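Long-range contacts in Esterase/lipase (Lactobacillus rhamnosus, PDB 4N5H), which probably hydrolyses carboxylic esters and may also transfer their acyl groups, as an esterase of the alpha/beta hydrolase fold: residues A[4-15]-A[198-209]; A[184-192]-A[219-227]. The protein carries 1 engineered substitution. All coordinates share one frame; numbering follows the deposited sequence. Where two conformers were deposited one is given.

Interaction 1. Residues A[4-15]-A[198-209]; sequences EEAMLAKVQASW and DMSDMAAFYLDK
The ring of F205 lies between M7 and K209: CB of M7 stands over one face in a CH-pi contact, 4.1 Å from the centroid, and CG of K209 covers the opposite face towards the rim. At its edge, in plane, OE1 of E4 approaches CE1. With CG anti to the backbone N (chi1 -178°), F205 enters the hole among E4, M7, L8 and V11 as a knob, its flat ring giving both faces to aliphatic chains. SD of M7 adds an oblique Met-aromatic contact. V11 wedges its CG2 against CD2 of F205 (3.8 Å), while its CG1 meets the hydroxyl of Y206. M202, at the N-cap position, packs its flexible thioether chain on V11 and towards M7. The Y206 hydroxyl also accepts a hydrogen bond from the indole of W15, NE1 to OH 2.9 Å at 161°, pairing the polar atoms of two bulky aromatics in a largely apolar contact; M199 lays its CG over the centre of one Y206 face and brings CE to the W15 edge. K209 NZ forms a salt bridge with OE2 of E4 (2.6 Å) on its syn lone pair, although E4 is poorly ordered. OG of S14 lies 2.9 Å from OD2 of D198. The axes of residues 4-15 and 203-209 cross at 99°, 10.9 Å apart at closest approach; between strand 66-72 and helix 86-94, F78 packs edge-to-face with Y206 and Y79 meets W15.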
loop_
_atom_site.group_PDB
_atom_site.type_symbol
_atom_site.label_atom_id
_atom_site.label_comp_id
_atom_site.label_asym_id
_atom_site.label_seq_id
_atom_site.Cartn_x
_atom_site.Cartn_y
_atom_site.Cartn_z
ATOM N N GLU A 4 11.300 -37.946 -9.357
ATOM C CA GLU A 4 10.847 -37.533 -8.044
ATOM C C GLU A 4 11.032 -36.033 -7.924
ATOM O O GLU A 4 10.157 -35.309 -7.413
ATOM C CB GLU A 4 11.707 -38.237 -7.015
ATOM C CG GLU A 4 11.930 -37.484 -5.729
ATOM C CD GLU A 4 10.979 -37.941 -4.671
ATOM O OE1 GLU A 4 10.094 -38.777 -5.007
ATOM O OE2 GLU A 4 11.136 -37.461 -3.527
ATOM N N GLU A 5 12.189 -35.576 -8.393
ATOM C CA GLU A 5 12.474 -34.173 -8.428
ATOM C C GLU A 5 11.540 -33.498 -9.475
ATOM O O GLU A 5 11.120 -32.347 -9.270
ATOM C CB GLU A 5 13.994 -33.915 -8.641
ATOM C CG GLU A 5 14.428 -33.420 -10.017
ATOM N N ALA A 6 11.204 -34.215 -10.554
ATOM C CA ALA A 6 10.247 -33.749 -11.535
ATOM C C ALA A 6 8.824 -33.650 -10.960
ATOM O O ALA A 6 8.099 -32.690 -11.249
ATOM C CB ALA A 6 10.204 -34.681 -12.720
ATOM N N MET A 7 8.399 -34.671 -10.204
ATOM C CA MET A 7 7.082 -34.679 -9.614
ATOM C C MET A 7 6.982 -33.500 -8.599
ATOM O O MET A 7 5.953 -32.801 -8.591
ATOM C CB MET A 7 6.777 -35.996 -8.920
ATOM C CG MET A 7 6.322 -37.119 -9.833
ATOM S SD MET A 7 5.833 -38.639 -8.932
ATOM C CE MET A 7 7.332 -39.139 -8.060
ATOM N N LEU A 8 8.031 -33.279 -7.807
ATOM C CA LEU A 8 8.039 -32.182 -6.860
ATOM C C LEU A 8 7.927 -30.875 -7.592
ATOM O O LEU A 8 7.193 -29.954 -7.180
ATOM C CB LEU A 8 9.263 -32.206 -5.997
ATOM C CG LEU A 8 9.424 -31.054 -5.023
ATOM C CD1 LEU A 8 8.250 -31.091 -4.041
ATOM C CD2 LEU A 8 10.759 -31.117 -4.267
ATOM N N ALA A 9 8.664 -30.755 -8.705
ATOM C CA ALA A 9 8.615 -29.526 -9.491
ATOM C C ALA A 9 7.232 -29.251 -10.078
ATOM O O ALA A 9 6.795 -28.094 -10.105
ATOM C CB ALA A 9 9.739 -29.495 -10.566
ATOM N N LYS A 10 6.498 -30.282 -10.449
ATOM C CA LYS A 10 5.131 -30.124 -10.916
ATOM C C LYS A 10 4.134 -29.647 -9.796
ATOM O O LYS A 10 3.242 -28.793 -10.017
ATOM C CB LYS A 10 4.631 -31.436 -11.421
ATOM C CG LYS A 10 4.983 -31.660 -12.897
ATOM C CD LYS A 10 4.057 -32.689 -13.514
ATOM C CE LYS A 10 2.607 -32.345 -13.154
ATOM N NZ LYS A 10 1.651 -32.596 -14.267
ATOM N N VAL A 11 4.268 -30.287 -8.647
ATOM C CA VAL A 11 3.444 -29.897 -7.492
ATOM C C VAL A 11 3.747 -28.460 -7.127
ATOM O O VAL A 11 2.826 -27.651 -6.974
ATOM C CB VAL A 11 3.732 -30.829 -6.294
ATOM C CG1 VAL A 11 3.073 -30.294 -5.015
ATOM C CG2 VAL A 11 3.181 -32.202 -6.559
ATOM N N GLN A 12 5.033 -28.098 -7.022
ATOM C CA GLN A 12 5.388 -26.710 -6.669
ATOM C C GLN A 12 4.931 -25.688 -7.706
ATOM O O GLN A 12 4.550 -24.582 -7.322
ATOM C CB GLN A 12 6.880 -26.543 -6.333
ATOM C CG GLN A 12 7.359 -27.463 -5.224
ATOM C CD GLN A 12 6.860 -27.121 -3.821
ATOM O OE1 GLN A 12 7.534 -27.482 -2.827
ATOM N NE2 GLN A 12 5.694 -26.416 -3.713
ATOM N N ALA A 13 4.887 -26.039 -8.999
ATOM C CA ALA A 13 4.345 -25.109 -10.010
ATOM C C ALA A 13 2.841 -24.903 -9.829
ATOM O O ALA A 13 2.348 -23.781 -10.047
ATOM C CB ALA A 13 4.585 -25.628 -11.450
ATOM N N SER A 14 2.108 -25.956 -9.475
ATOM C CA SER A 14 0.668 -25.848 -9.237
ATOM C C SER A 14 0.485 -24.906 -8.062
ATOM O O SER A 14 -0.335 -23.993 -8.123
ATOM C CB SER A 14 0.005 -27.142 -8.878
ATOM O OG SER A 14 0.091 -28.067 -9.961
ATOM N N TRP A 15 1.244 -25.120 -6.978
ATOM C CA TRP A 15 1.063 -24.223 -5.823
ATOM C C TRP A 15 1.551 -22.824 -6.054
ATOM O O TRP A 15 1.047 -21.893 -5.482
ATOM C CB TRP A 15 1.633 -24.876 -4.518
ATOM C CG TRP A 15 0.808 -26.000 -4.170
ATOM C CD1 TRP A 15 1.149 -27.352 -4.244
ATOM C CD2 TRP A 15 -0.536 -25.988 -3.658
ATOM N NE1 TRP A 15 0.084 -28.119 -3.928
ATOM C CE2 TRP A 15 -0.944 -27.324 -3.501
ATOM C CE3 TRP A 15 -1.423 -24.972 -3.299
ATOM C CZ2 TRP A 15 -2.235 -27.670 -3.072
ATOM C CZ3 TRP A 15 -2.694 -25.312 -2.862
ATOM C CH2 TRP A 15 -3.074 -26.674 -2.746
ATOM N N ASP A 198 -5.760 -31.674 -10.203
ATOM C CA ASP A 198 -4.306 -31.736 -9.938
ATOM C C ASP A 198 -3.911 -32.676 -8.749
ATOM O O ASP A 198 -3.047 -33.558 -8.931
ATOM C CB ASP A 198 -3.691 -30.330 -9.765
ATOM C CG ASP A 198 -3.394 -29.636 -11.119
ATOM O OD1 ASP A 198 -4.064 -29.935 -12.126
ATOM O OD2 ASP A 198 -2.462 -28.799 -11.183
ATOM N N MET A 199 -4.535 -32.524 -7.570
ATOM C CA MET A 199 -4.102 -33.307 -6.384
ATOM C C MET A 199 -4.337 -34.785 -6.567
ATOM O O MET A 199 -3.464 -35.609 -6.222
ATOM C CB MET A 199 -4.857 -32.884 -5.143
ATOM C CG MET A 199 -4.296 -33.418 -3.829
ATOM S SD MET A 199 -4.825 -32.392 -2.402
ATOM C CE MET A 199 -4.499 -30.805 -3.080
ATOM N N SER A 200 -5.546 -35.100 -7.070
ATOM C CA SER A 200 -5.955 -36.488 -7.353
ATOM C C SER A 200 -4.970 -37.182 -8.346
ATOM O O SER A 200 -4.492 -38.306 -8.064
ATOM C CB SER A 200 -7.428 -36.570 -7.861
ATOM O OG SER A 200 -8.356 -36.189 -6.830
ATOM N N ASP A 201 -4.657 -36.523 -9.460
ATOM C CA ASP A 201 -3.679 -37.075 -10.453
ATOM C C ASP A 201 -2.296 -37.372 -9.838
ATOM O O ASP A 201 -1.713 -38.390 -10.149
ATOM C CB ASP A 201 -3.439 -36.079 -11.582
ATOM C CG ASP A 201 -4.668 -35.845 -12.436
ATOM O OD1 ASP A 201 -5.684 -36.615 -12.356
ATOM O OD2 ASP A 201 -4.601 -34.841 -13.173
ATOM N N MET A 202 -1.814 -36.462 -8.977
ATOM C CA MET A 202 -0.514 -36.550 -8.311
ATOM C C MET A 202 -0.574 -37.283 -6.956
ATOM O O MET A 202 0.309 -37.131 -6.113
ATOM C CB MET A 202 -0.068 -35.126 -8.042
ATOM C CG MET A 202 1.342 -34.846 -8.446
ATOM S SD MET A 202 1.672 -35.395 -10.137
ATOM C CE MET A 202 3.430 -35.589 -9.780
ATOM N N ALA A 203 -1.636 -38.038 -6.760
ATOM C CA ALA A 203 -2.042 -38.526 -5.458
ATOM C C ALA A 203 -0.987 -39.403 -4.842
ATOM O O ALA A 203 -0.758 -39.329 -3.640
ATOM C CB ALA A 203 -3.353 -39.298 -5.470
ATOM N N ALA A 204 -0.392 -40.298 -5.611
ATOM C CA ALA A 204 0.462 -41.278 -4.948
ATOM C C ALA A 204 1.674 -40.534 -4.383
ATOM O O ALA A 204 2.246 -40.912 -3.348
ATOM C CB ALA A 204 0.874 -42.391 -5.922
ATOM N N PHE A 205 2.101 -39.489 -5.074
ATOM C CA PHE A 205 3.204 -38.657 -4.615
ATOM C C PHE A 205 2.848 -37.878 -3.311
ATOM O O PHE A 205 3.669 -37.777 -2.395
ATOM C CB PHE A 205 3.611 -37.656 -5.678
ATOM C CG PHE A 205 4.769 -36.805 -5.297
ATOM C CD1 PHE A 205 6.032 -37.344 -5.200
ATOM C CD2 PHE A 205 4.586 -35.418 -4.977
ATOM C CE1 PHE A 205 7.124 -36.549 -4.865
ATOM C CE2 PHE A 205 5.657 -34.656 -4.599
ATOM C CZ PHE A 205 6.927 -35.204 -4.526
ATOM N N TYR A 206 1.663 -37.290 -3.271
ATOM C CA TYR A 206 1.169 -36.670 -2.014
ATOM C C TYR A 206 1.164 -37.664 -0.806
ATOM O O TYR A 206 1.585 -37.352 0.346
ATOM C CB TYR A 206 -0.230 -36.064 -2.147
ATOM C CG TYR A 206 -0.265 -34.710 -2.779
ATOM C CD1 TYR A 206 -0.093 -34.551 -4.115
ATOM C CD2 TYR A 206 -0.508 -33.571 -2.034
ATOM C CE1 TYR A 206 -0.102 -33.283 -4.690
ATOM C CE2 TYR A 206 -0.584 -32.328 -2.622
ATOM C CZ TYR A 206 -0.416 -32.187 -3.966
ATOM O OH TYR A 206 -0.417 -30.927 -4.597
ATOM N N LEU A 207 0.654 -38.835 -1.075
ATOM C CA LEU A 207 0.535 -39.860 -0.062
ATOM C C LEU A 207 1.908 -40.318 0.439
ATOM O O LEU A 207 2.098 -40.514 1.652
ATOM C CB LEU A 207 -0.316 -41.013 -0.596
ATOM C CG LEU A 207 -1.772 -40.694 -0.927
ATOM C CD1 LEU A 207 -2.474 -41.822 -1.669
ATOM C CD2 LEU A 207 -2.449 -40.372 0.374
ATOM N N ASP A 208 2.854 -40.460 -0.478
ATOM C CA ASP A 208 4.219 -40.773 -0.117
ATOM C C ASP A 208 4.915 -39.733 0.732
ATOM O O ASP A 208 5.634 -40.041 1.666
ATOM C CB ASP A 208 5.035 -41.033 -1.392
ATOM C CG ASP A 208 4.793 -42.456 -1.946
ATOM O OD1 ASP A 208 4.116 -43.278 -1.242
ATOM O OD2 ASP A 208 5.311 -42.775 -3.063
ATOM N N LYS A 209 4.747 -38.469 0.384
ATOM C CA LYS A 209 5.353 -37.406 1.138
ATOM C C LYS A 209 4.623 -37.280 2.504
ATOM O O LYS A 209 5.306 -36.890 3.475
ATOM C CB LYS A 209 5.405 -36.082 0.317
ATOM C CG LYS A 209 6.357 -36.090 -0.912
ATOM C CD LYS A 209 7.752 -36.532 -0.521
ATOM C CE LYS A 209 8.672 -36.664 -1.724
ATOM N NZ LYS A 209 9.965 -37.232 -1.270
#

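Interaction 2. Residues A[184-192]-A[219-227]; sequences CPVAEPSKL and DHLNFSQVV
N222 and E188 have more surface buried here than any other residues, each holding both the backbone N and the side-chain OG of one serine opposite. The amide of N222 suits its place because it both accepts and donates: OD1 takes the N-H of S190 on a lone pair in the carbonyl plane (2.9 Å), and ND2 gives one hydrogen to OG of S190 at the same distance. The other N-H of ND2 goes to OE1 of Q225, which also accepts from the backbone N of N222, so the amide is held against rotation. E188 is bent at chi2 (-72°), which curls its carboxylate towards the start of helix 223-226. There OE1 accepts from OG of S224 (2.6 Å) and OE2 from the backbone N of S224 (2.8 Å), each by a syn lone pair; a carboxylate can take both bonds at once, and the helix N-terminus probably favours its negative charge. A water donates to OE1 of E188 and, weakly, to OD1 of N222. Beside them, F223 N binds A187 O almost straight (2.9 Å, 174°). The loop after strand 179-183 is thereby joined to helix 223-226, with F223 reaching helices 147-158 and 246-258 and L221 touching helix 203-211.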
loop_
_atom_site.group_PDB
_atom_site.type_symbol
_atom_site.label_atom_id
_atom_site.label_comp_id
_atom_site.label_asym_id
_atom_site.label_seq_id
_atom_site.Cartn_x
_atom_site.Cartn_y
_atom_site.Cartn_z
ATOM N N CYS A 184 -14.683 -28.218 3.548
ATOM C CA CYS A 184 -14.237 -28.959 2.383
ATOM C C CYS A 184 -12.994 -29.810 2.685
ATOM O O CYS A 184 -11.973 -29.705 2.032
ATOM C CB CYS A 184 -13.904 -28.052 1.175
ATOM S SG CYS A 184 -15.321 -27.032 0.670
ATOM N N PRO A 185 -13.107 -30.659 3.723
ATOM C CA PRO A 185 -11.903 -31.365 4.133
ATOM C C PRO A 185 -11.471 -32.406 3.097
ATOM O O PRO A 185 -12.309 -32.948 2.369
ATOM C CB PRO A 185 -12.326 -32.117 5.383
ATOM C CG PRO A 185 -13.773 -32.292 5.193
ATOM C CD PRO A 185 -14.243 -30.975 4.588
ATOM N N VAL A 186 -10.175 -32.692 3.083
ATOM C CA VAL A 186 -9.599 -33.859 2.399
ATOM C C VAL A 186 -9.241 -34.913 3.439
ATOM O O VAL A 186 -8.103 -35.219 3.666
ATOM C CB VAL A 186 -8.506 -33.428 1.468
ATOM C CG1 VAL A 186 -8.085 -34.620 0.586
ATOM C CG2 VAL A 186 -9.111 -32.366 0.554
ATOM N N ALA A 187 -10.245 -35.377 4.134
ATOM C CA ALA A 187 -9.984 -36.195 5.301
ATOM C C ALA A 187 -9.638 -37.653 4.996
ATOM O O ALA A 187 -9.107 -38.355 5.911
ATOM C CB ALA A 187 -11.113 -36.100 6.292
ATOM N N GLU A 188 -9.906 -38.085 3.737
ATOM C CA GLU A 188 -9.565 -39.437 3.287
ATOM C C GLU A 188 -8.602 -39.389 2.109
ATOM O O GLU A 188 -8.987 -39.683 0.960
ATOM C CB GLU A 188 -10.859 -40.197 2.943
ATOM C CG GLU A 188 -11.837 -40.304 4.080
ATOM C CD GLU A 188 -11.368 -41.276 5.160
ATOM O OE1 GLU A 188 -11.073 -42.459 4.832
ATOM O OE2 GLU A 188 -11.306 -40.883 6.302
ATOM N N PRO A 189 -7.344 -38.963 2.354
ATOM C CA PRO A 189 -6.435 -38.709 1.237
ATOM C C PRO A 189 -6.187 -39.991 0.401
ATOM O O PRO A 189 -5.917 -39.875 -0.828
ATOM C CB PRO A 189 -5.156 -38.279 1.884
ATOM C CG PRO A 189 -5.310 -38.320 3.265
ATOM C CD PRO A 189 -6.747 -38.455 3.600
ATOM N N SER A 190 -6.405 -41.165 0.998
ATOM C CA SER A 190 -6.135 -42.441 0.211
ATOM C C SER A 190 -7.142 -42.616 -0.911
ATOM O O SER A 190 -6.825 -43.343 -1.899
ATOM C CB SER A 190 -6.105 -43.692 1.140
ATOM O OG SER A 190 -5.042 -43.543 1.985
ATOM N N LYS A 191 -8.284 -41.952 -0.823
ATOM C CA LYS A 191 -9.289 -41.923 -1.899
ATOM C C LYS A 191 -9.044 -40.848 -2.927
ATOM O O LYS A 191 -9.900 -40.639 -3.825
ATOM C CB LYS A 191 -10.664 -41.678 -1.289
ATOM C CG LYS A 191 -11.104 -42.770 -0.374
ATOM C CD LYS A 191 -12.541 -42.495 0.036
ATOM C CE LYS A 191 -13.039 -43.514 1.048
ATOM N NZ LYS A 191 -12.845 -44.886 0.480
ATOM N N LEU A 192 -7.947 -40.085 -2.822
ATOM C CA LEU A 192 -7.724 -38.990 -3.777
ATOM C C LEU A 192 -7.771 -39.495 -5.266
ATOM O O LEU A 192 -8.274 -38.767 -6.158
ATOM C CB LEU A 192 -6.440 -38.222 -3.491
ATOM C CG LEU A 192 -6.657 -37.159 -2.394
ATOM C CD1 LEU A 192 -5.312 -36.621 -2.049
ATOM C CD2 LEU A 192 -7.497 -36.051 -2.985
ATOM N N ASP A 219 -0.769 -46.190 7.985
ATOM C CA ASP A 219 -1.906 -46.782 8.672
ATOM C C ASP A 219 -2.759 -45.828 9.480
ATOM O O ASP A 219 -3.800 -46.244 10.035
ATOM C CB ASP A 219 -1.445 -47.949 9.615
ATOM C CG ASP A 219 -0.860 -49.196 8.815
ATOM O OD1 ASP A 219 -1.030 -49.268 7.627
ATOM O OD2 ASP A 219 -0.116 -49.978 9.428
ATOM N N HIS A 220 -2.348 -44.539 9.502
ATOM C CA HIS A 220 -3.111 -43.533 10.254
ATOM C C HIS A 220 -3.156 -42.166 9.487
ATOM O O HIS A 220 -3.115 -41.131 10.157
ATOM C CB HIS A 220 -2.490 -43.355 11.613
ATOM C CG HIS A 220 -2.530 -44.554 12.449
ATOM N ND1 HIS A 220 -1.551 -45.537 12.380
ATOM C CD2 HIS A 220 -3.494 -45.046 13.255
ATOM C CE1 HIS A 220 -1.884 -46.536 13.181
ATOM N NE2 HIS A 220 -3.049 -46.267 13.723
ATOM N N LEU A 221 -3.218 -42.223 8.168
ATOM C CA LEU A 221 -3.218 -41.037 7.238
ATOM C C LEU A 221 -4.673 -40.524 7.077
ATOM O O LEU A 221 -4.831 -39.380 6.705
ATOM C CB LEU A 221 -2.741 -41.423 5.833
ATOM C CG LEU A 221 -1.370 -41.477 5.291
ATOM C CD1 LEU A 221 -1.472 -41.236 3.817
ATOM C CD2 LEU A 221 -0.445 -40.484 5.896
ATOM N N ASN A 222 -5.672 -41.392 7.278
ATOM C CA ASN A 222 -7.073 -41.111 6.955
ATOM C C ASN A 222 -7.861 -40.996 8.212
ATOM O O ASN A 222 -7.654 -41.703 9.203
ATOM C CB ASN A 222 -7.636 -42.207 6.051
ATOM C CG ASN A 222 -6.915 -42.315 4.738
ATOM O OD1 ASN A 222 -7.232 -41.632 3.779
ATOM N ND2 ASN A 222 -5.879 -43.173 4.695
ATOM N N PHE A 223 -8.823 -40.080 8.251
ATOM C CA PHE A 223 -9.714 -40.008 9.420
ATOM C C PHE A 223 -10.333 -41.351 9.764
ATOM O O PHE A 223 -10.513 -41.672 10.933
ATOM C CB PHE A 223 -10.794 -38.932 9.183
ATOM C CG PHE A 223 -11.747 -38.787 10.291
ATOM C CD1 PHE A 223 -11.398 -38.056 11.390
ATOM C CD2 PHE A 223 -13.022 -39.302 10.195
ATOM C CE1 PHE A 223 -12.245 -37.904 12.468
ATOM C CE2 PHE A 223 -13.907 -39.136 11.233
ATOM C CZ PHE A 223 -13.504 -38.438 12.379
ATOM N N SER A 224 -10.742 -42.109 8.755
ATOM C CA SER A 224 -11.353 -43.396 8.975
ATOM C C SER A 224 -10.408 -44.332 9.762
ATOM O O SER A 224 -10.903 -45.294 10.328
ATOM C CB SER A 224 -11.687 -44.044 7.651
ATOM O OG SER A 224 -10.605 -44.178 6.752
ATOM N N GLN A 225 -9.077 -44.077 9.714
ATOM C CA GLN A 225 -8.096 -44.896 10.470
ATOM C C GLN A 225 -7.873 -44.409 11.846
ATOM O O GLN A 225 -7.484 -45.189 12.692
ATOM C CB GLN A 225 -6.779 -44.953 9.747
ATOM C CG GLN A 225 -6.802 -45.716 8.486
ATOM C CD GLN A 225 -5.693 -45.412 7.569
ATOM O OE1 GLN A 225 -5.284 -44.289 7.346
ATOM N NE2 GLN A 225 -5.200 -46.482 6.925
ATOM N N VAL A 226 -8.066 -43.112 12.156
ATOM C CA VAL A 226 -7.870 -42.636 13.518
ATOM C C VAL A 226 -9.138 -42.500 14.362
ATOM O O VAL A 226 -9.058 -42.372 15.559
ATOM C CB VAL A 226 -7.058 -41.283 13.487
ATOM C CG1 VAL A 226 -5.640 -41.527 12.983
ATOM C CG2 VAL A 226 -7.714 -40.274 12.584
ATOM N N VAL A 227 -10.307 -42.612 13.738
ATOM C CA VAL A 227 -11.582 -42.405 14.401
ATOM C C VAL A 227 -11.985 -43.563 15.335
ATOM O O VAL A 227 -12.711 -43.351 16.320
ATOM C CB VAL A 227 -12.715 -42.152 13.349
ATOM C CG1 VAL A 227 -12.983 -43.391 12.498
ATOM C CG2 VAL A 227 -13.970 -41.722 14.015
HETATM O O HOH W 1 -9.489 -43.564 2.949
#

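The centres of interactions 1 and 2 are about 18 Å apart, and their segments alternate along the chain: 4-15, 184-192, 198-209, 219-227. Both involve the excursion between the parallel neighbours 179-183 and 235-240 of the central sheet. Interaction 2 ties two parts of that excursion together near the core, whereas interaction 1 lays the N-terminal helix 2-28 across its outer helices. They meet directly: S200 OG hydrogen-bonds to L192 O, and L207 packs on P189 and L221. Helix 203-211 therefore lies between the N-terminal helix and the buried loops. The segment 184-192 begins beside the likely active site, C184 touching D243 and H278, which with S146 form a probable catalytic triad.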